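Local coordinates for protein hypothetical aldose 1-epimerase (PDB 3TY1) that probably binds carbohydrate, as expected of a galactose mutarotase-like protein whose own substrate and activity are not established, at residues 96-107 against 132-141. Numbering follows the deposited sequence. Where two conformers were deposited one is given.
With SO4 (sulfate ion), chain L.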
loop_
_atom_site.group_PDB
_atom_site.type_symbol
_atom_site.label_atom_id
_atom_site.label_comp_id
_atom_site.label_asym_id
_atom_site.label_seq_id
_atom_site.Cartn_x
_atom_site.Cartn_y
_atom_site.Cartn_z
ATOM N N ILE A 96 -0.743 -2.489 -4.857
ATOM C CA ILE A 96 -0.828 -1.630 -6.054
ATOM C C ILE A 96 -0.821 -0.213 -5.570
ATOM O O ILE A 96 -1.553 0.093 -4.627
ATOM C CB ILE A 96 -2.141 -1.869 -6.849
ATOM C CG1 ILE A 96 -2.135 -3.279 -7.453
ATOM C CG2 ILE A 96 -2.343 -0.764 -7.954
ATOM C CD1 ILE A 96 -3.100 -3.478 -8.547
ATOM N N ASN A 97 -0.013 0.647 -6.202
ATOM C CA ASN A 97 -0.063 2.092 -5.974
ATOM C C ASN A 97 -0.674 2.681 -7.250
ATOM O O ASN A 97 0.000 2.762 -8.274
ATOM C CB ASN A 97 1.336 2.684 -5.708
ATOM C CG ASN A 97 1.290 4.173 -5.476
ATOM O OD1 ASN A 97 0.276 4.827 -5.743
ATOM N ND2 ASN A 97 2.369 4.728 -4.926
ATOM N N LEU A 98 -1.948 3.038 -7.191
ATOM C CA LEU A 98 -2.691 3.546 -8.362
ATOM C C LEU A 98 -2.104 4.835 -8.950
ATOM O O LEU A 98 -2.211 5.072 -10.178
ATOM C CB LEU A 98 -4.204 3.706 -8.038
ATOM C CG LEU A 98 -5.005 2.440 -7.701
ATOM C CD1 LEU A 98 -6.425 2.831 -7.116
ATOM C CD2 LEU A 98 -5.148 1.491 -8.909
ATOM N N GLU A 99 -1.440 5.621 -8.096
ATOM C CA GLU A 99 -0.798 6.862 -8.525
ATOM C C GLU A 99 0.528 6.623 -9.258
ATOM O O GLU A 99 1.005 7.511 -9.975
ATOM C CB GLU A 99 -0.578 7.811 -7.327
ATOM C CG GLU A 99 -1.848 8.551 -6.842
ATOM C CD GLU A 99 -2.808 7.691 -6.051
ATOM O OE1 GLU A 99 -2.405 6.605 -5.543
ATOM O OE2 GLU A 99 -3.973 8.125 -5.929
ATOM N N SER A 100 1.118 5.444 -9.092
ATOM C CA SER A 100 2.398 5.167 -9.721
ATOM C C SER A 100 2.286 5.114 -11.274
ATOM O O SER A 100 1.193 5.040 -11.861
ATOM C CB SER A 100 3.037 3.888 -9.131
ATOM O OG SER A 100 2.334 2.770 -9.558
ATOM N N ARG A 101 3.438 5.227 -11.929
ATOM C CA ARG A 101 3.495 5.335 -13.377
ATOM C C ARG A 101 2.582 6.467 -13.889
ATOM O O ARG A 101 1.885 6.315 -14.906
ATOM C CB ARG A 101 3.153 3.992 -14.042
ATOM C CG ARG A 101 3.970 2.834 -13.573
ATOM C CD ARG A 101 3.582 1.553 -14.308
ATOM N NE ARG A 101 4.314 0.401 -13.790
ATOM C CZ ARG A 101 5.458 -0.100 -14.287
ATOM N NH1 ARG A 101 6.102 0.444 -15.317
ATOM N NH2 ARG A 101 5.979 -1.167 -13.734
ATOM N N ASN A 102 2.555 7.571 -13.151
ATOM C CA ASN A 102 1.752 8.756 -13.529
ATOM C C ASN A 102 0.248 8.416 -13.663
ATOM O O ASN A 102 -0.384 8.737 -14.668
ATOM C CB ASN A 102 2.290 9.332 -14.859
ATOM C CG ASN A 102 1.709 10.690 -15.208
ATOM O OD1 ASN A 102 1.291 11.424 -14.324
ATOM N ND2 ASN A 102 1.749 11.055 -16.520
ATOM N N GLY A 103 -0.287 7.724 -12.661
ATOM C CA GLY A 103 -1.678 7.320 -12.618
ATOM C C GLY A 103 -2.057 6.076 -13.411
ATOM O O GLY A 103 -3.252 5.828 -13.659
ATOM N N LEU A 104 -1.073 5.273 -13.764
ATOM C CA LEU A 104 -1.305 4.030 -14.472
ATOM C C LEU A 104 -0.978 2.748 -13.668
ATOM O O LEU A 104 -0.931 1.661 -14.219
ATOM C CB LEU A 104 -0.533 4.059 -15.780
ATOM C CG LEU A 104 -0.865 5.131 -16.825
ATOM C CD1 LEU A 104 0.213 5.072 -18.000
ATOM C CD2 LEU A 104 -2.291 4.916 -17.312
ATOM N N GLY A 105 -0.838 2.848 -12.357
ATOM C CA GLY A 105 -0.593 1.660 -11.508
ATOM C C GLY A 105 -1.661 0.590 -11.640
ATOM O O GLY A 105 -1.388 -0.598 -11.443
ATOM N N TRP A 106 -2.881 1.008 -11.983
ATOM C CA TRP A 106 -3.983 0.084 -12.266
ATOM C C TRP A 106 -3.602 -0.996 -13.297
ATOM O O TRP A 106 -4.141 -2.097 -13.240
ATOM C CB TRP A 106 -5.147 0.914 -12.787
ATOM C CG TRP A 106 -6.431 0.296 -13.048
ATOM C CD1 TRP A 106 -7.572 0.332 -12.235
ATOM C CD2 TRP A 106 -6.836 -0.319 -14.265
ATOM N NE1 TRP A 106 -8.622 -0.266 -12.887
ATOM C CE2 TRP A 106 -8.214 -0.659 -14.131
ATOM C CE3 TRP A 106 -6.195 -0.575 -15.479
ATOM C CZ2 TRP A 106 -8.918 -1.289 -15.148
ATOM C CZ3 TRP A 106 -6.911 -1.199 -16.485
ATOM C CH2 TRP A 106 -8.247 -1.558 -16.301
ATOM N N LEU A 107 -2.710 -0.666 -14.241
ATOM C CA LEU A 107 -2.203 -1.627 -15.209
ATOM C C LEU A 107 -1.501 -2.854 -14.583
ATOM O O LEU A 107 -1.406 -3.900 -15.214
ATOM C CB LEU A 107 -1.295 -0.942 -16.222
ATOM C CG LEU A 107 -1.904 0.095 -17.197
ATOM C CD1 LEU A 107 -0.754 0.710 -17.994
ATOM C CD2 LEU A 107 -2.940 -0.516 -18.129
ATOM N N ILE A 132 -4.014 13.689 -8.620
ATOM C CA ILE A 132 -3.966 12.702 -9.695
ATOM C C ILE A 132 -5.260 11.914 -9.674
ATOM O O ILE A 132 -5.555 11.249 -8.698
ATOM C CB ILE A 132 -2.795 11.738 -9.544
ATOM C CG1 ILE A 132 -1.453 12.481 -9.554
ATOM C CG2 ILE A 132 -2.799 10.721 -10.697
ATOM C CD1 ILE A 132 -0.243 11.598 -9.131
ATOM N N TYR A 133 -6.011 11.980 -10.762
ATOM C CA TYR A 133 -7.149 11.112 -10.982
ATOM C C TYR A 133 -6.593 9.912 -11.686
ATOM O O TYR A 133 -6.198 10.011 -12.831
ATOM C CB TYR A 133 -8.178 11.806 -11.871
ATOM C CG TYR A 133 -8.923 12.889 -11.143
ATOM C CD1 TYR A 133 -10.046 12.585 -10.391
ATOM C CD2 TYR A 133 -8.494 14.220 -11.205
ATOM C CE1 TYR A 133 -10.745 13.567 -9.711
ATOM C CE2 TYR A 133 -9.182 15.222 -10.540
ATOM C CZ TYR A 133 -10.301 14.892 -9.790
ATOM O OH TYR A 133 -10.980 15.866 -9.131
ATOM N N THR A 134 -6.566 8.783 -10.995
ATOM C CA THR A 134 -5.908 7.587 -11.477
ATOM C C THR A 134 -6.801 6.791 -12.428
ATOM O O THR A 134 -8.022 6.889 -12.373
ATOM C CB THR A 134 -5.438 6.742 -10.295
ATOM O OG1 THR A 134 -6.565 6.433 -9.463
ATOM C CG2 THR A 134 -4.380 7.536 -9.479
ATOM N N LEU A 135 -6.158 6.007 -13.290
ATOM C CA LEU A 135 -6.825 5.246 -14.330
ATOM C C LEU A 135 -8.008 4.417 -13.821
ATOM O O LEU A 135 -7.844 3.462 -13.035
ATOM C CB LEU A 135 -5.827 4.291 -15.026
ATOM C CG LEU A 135 -6.387 3.377 -16.131
ATOM C CD1 LEU A 135 -7.020 4.171 -17.284
ATOM C CD2 LEU A 135 -5.254 2.500 -16.692
ATOM N N HIS A 136 -9.185 4.755 -14.304
ATOM C CA HIS A 136 -10.408 3.954 -14.081
ATOM C C HIS A 136 -10.924 3.872 -12.665
ATOM O O HIS A 136 -11.666 2.943 -12.326
ATOM C CB HIS A 136 -10.271 2.535 -14.715
ATOM C CG HIS A 136 -10.268 2.569 -16.204
ATOM N ND1 HIS A 136 -11.051 3.451 -16.914
ATOM C CD2 HIS A 136 -9.619 1.809 -17.127
ATOM C CE1 HIS A 136 -10.872 3.257 -18.206
ATOM N NE2 HIS A 136 -10.018 2.261 -18.367
ATOM N N GLY A 137 -10.592 4.858 -11.849
ATOM C CA GLY A 137 -11.171 4.962 -10.530
ATOM C C GLY A 137 -10.736 3.886 -9.554
ATOM O O GLY A 137 -9.676 3.206 -9.730
ATOM N N LYS A 138 -11.545 3.734 -8.519
ATOM C CA LYS A 138 -11.167 2.892 -7.363
ATOM C C LYS A 138 -11.972 1.647 -7.093
ATOM O O LYS A 138 -11.479 0.791 -6.343
ATOM C CB LYS A 138 -11.101 3.746 -6.075
ATOM C CG LYS A 138 -9.884 4.705 -6.063
ATOM C CD LYS A 138 -9.657 5.354 -4.695
ATOM C CE LYS A 138 -8.947 4.414 -3.680
ATOM N NZ LYS A 138 -8.907 4.994 -2.280
ATOM N N ALA A 139 -13.165 1.502 -7.685
ATOM C CA ALA A 139 -14.058 0.377 -7.331
ATOM C C ALA A 139 -13.370 -0.948 -7.554
ATOM O O ALA A 139 -13.421 -1.862 -6.703
ATOM C CB ALA A 139 -15.408 0.427 -8.110
ATOM N N GLY A 140 -12.710 -1.058 -8.691
ATOM C CA GLY A 140 -12.037 -2.294 -9.055
ATOM C C GLY A 140 -10.871 -2.731 -8.165
ATOM O O GLY A 140 -10.461 -3.909 -8.207
ATOM N N ASN A 141 -10.308 -1.792 -7.405
ATOM C CA ASN A 141 -9.229 -2.083 -6.457
ATOM C C ASN A 141 -9.640 -1.846 -5.006
ATOM O O ASN A 141 -8.806 -1.587 -4.163
ATOM C CB ASN A 141 -7.976 -1.322 -6.857
ATOM C CG ASN A 141 -7.243 -1.980 -8.000
ATOM O OD1 ASN A 141 -6.469 -2.885 -7.780
ATOM N ND2 ASN A 141 -7.463 -1.517 -9.224
HETATM S S SO4 L . -7.933 0.692 -21.206
HETATM O O1 SO4 L . -7.261 -0.607 -21.110
HETATM O O2 SO4 L . -8.455 0.902 -22.575
HETATM O O3 SO4 L . -9.044 0.776 -20.253
HETATM O O4 SO4 L . -6.960 1.735 -20.876
HETATM O O HOH W 1 -4.779 10.634 -6.308
HETATM O O HOH W 2 -6.409 6.826 -6.667
HETATM O O HOH W 3 -6.177 -3.032 -11.664
HETATM O O HOH W 4 -11.643 0.330 -11.469
#
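W106 lays its indole against L135 and H136. Its CG stands anti to the backbone N (chi1 -175°), which extends the ring toward 135-136. CB lies 3.7 Å from L135 O; CD1 comes to 3.2 Å from that same oxygen, which sits over one ring face; NE1 makes a weak bond to a water that also donates to H136 O. H136 CB lies over the face of the five-membered ring, a CH-pi contact. On the benzo side CE3 packs on L135 CD2 at 3.4 Å, and CH2 ends 3.7 Å from H136 CD2. The imidazole turns an edge to the indole face, a T-shaped pair with planes at 68°. H136 NE2 donates to sulfate O3 at 2.6 Å, and H211 binds the same ion, probably a crystallisation additive; the two histidines recall the sugar pocket of galactose mutarotases, whose beta-supersandwich this chain shares, though a sugar site here is only inferred. L135 belongs to a type II turn, T134 to G137, and its N donates to G103 O over 2.9 Å (N-H...O 163°). Nearby T134 CG2 rests on L98 O, while one water joins E99 OE2 to T134 OG1 and another joins the same OE2 to I132 O. L98 CD2 lies 3.8 Å from N141 ND2; OD1 of that amide accepts from R67.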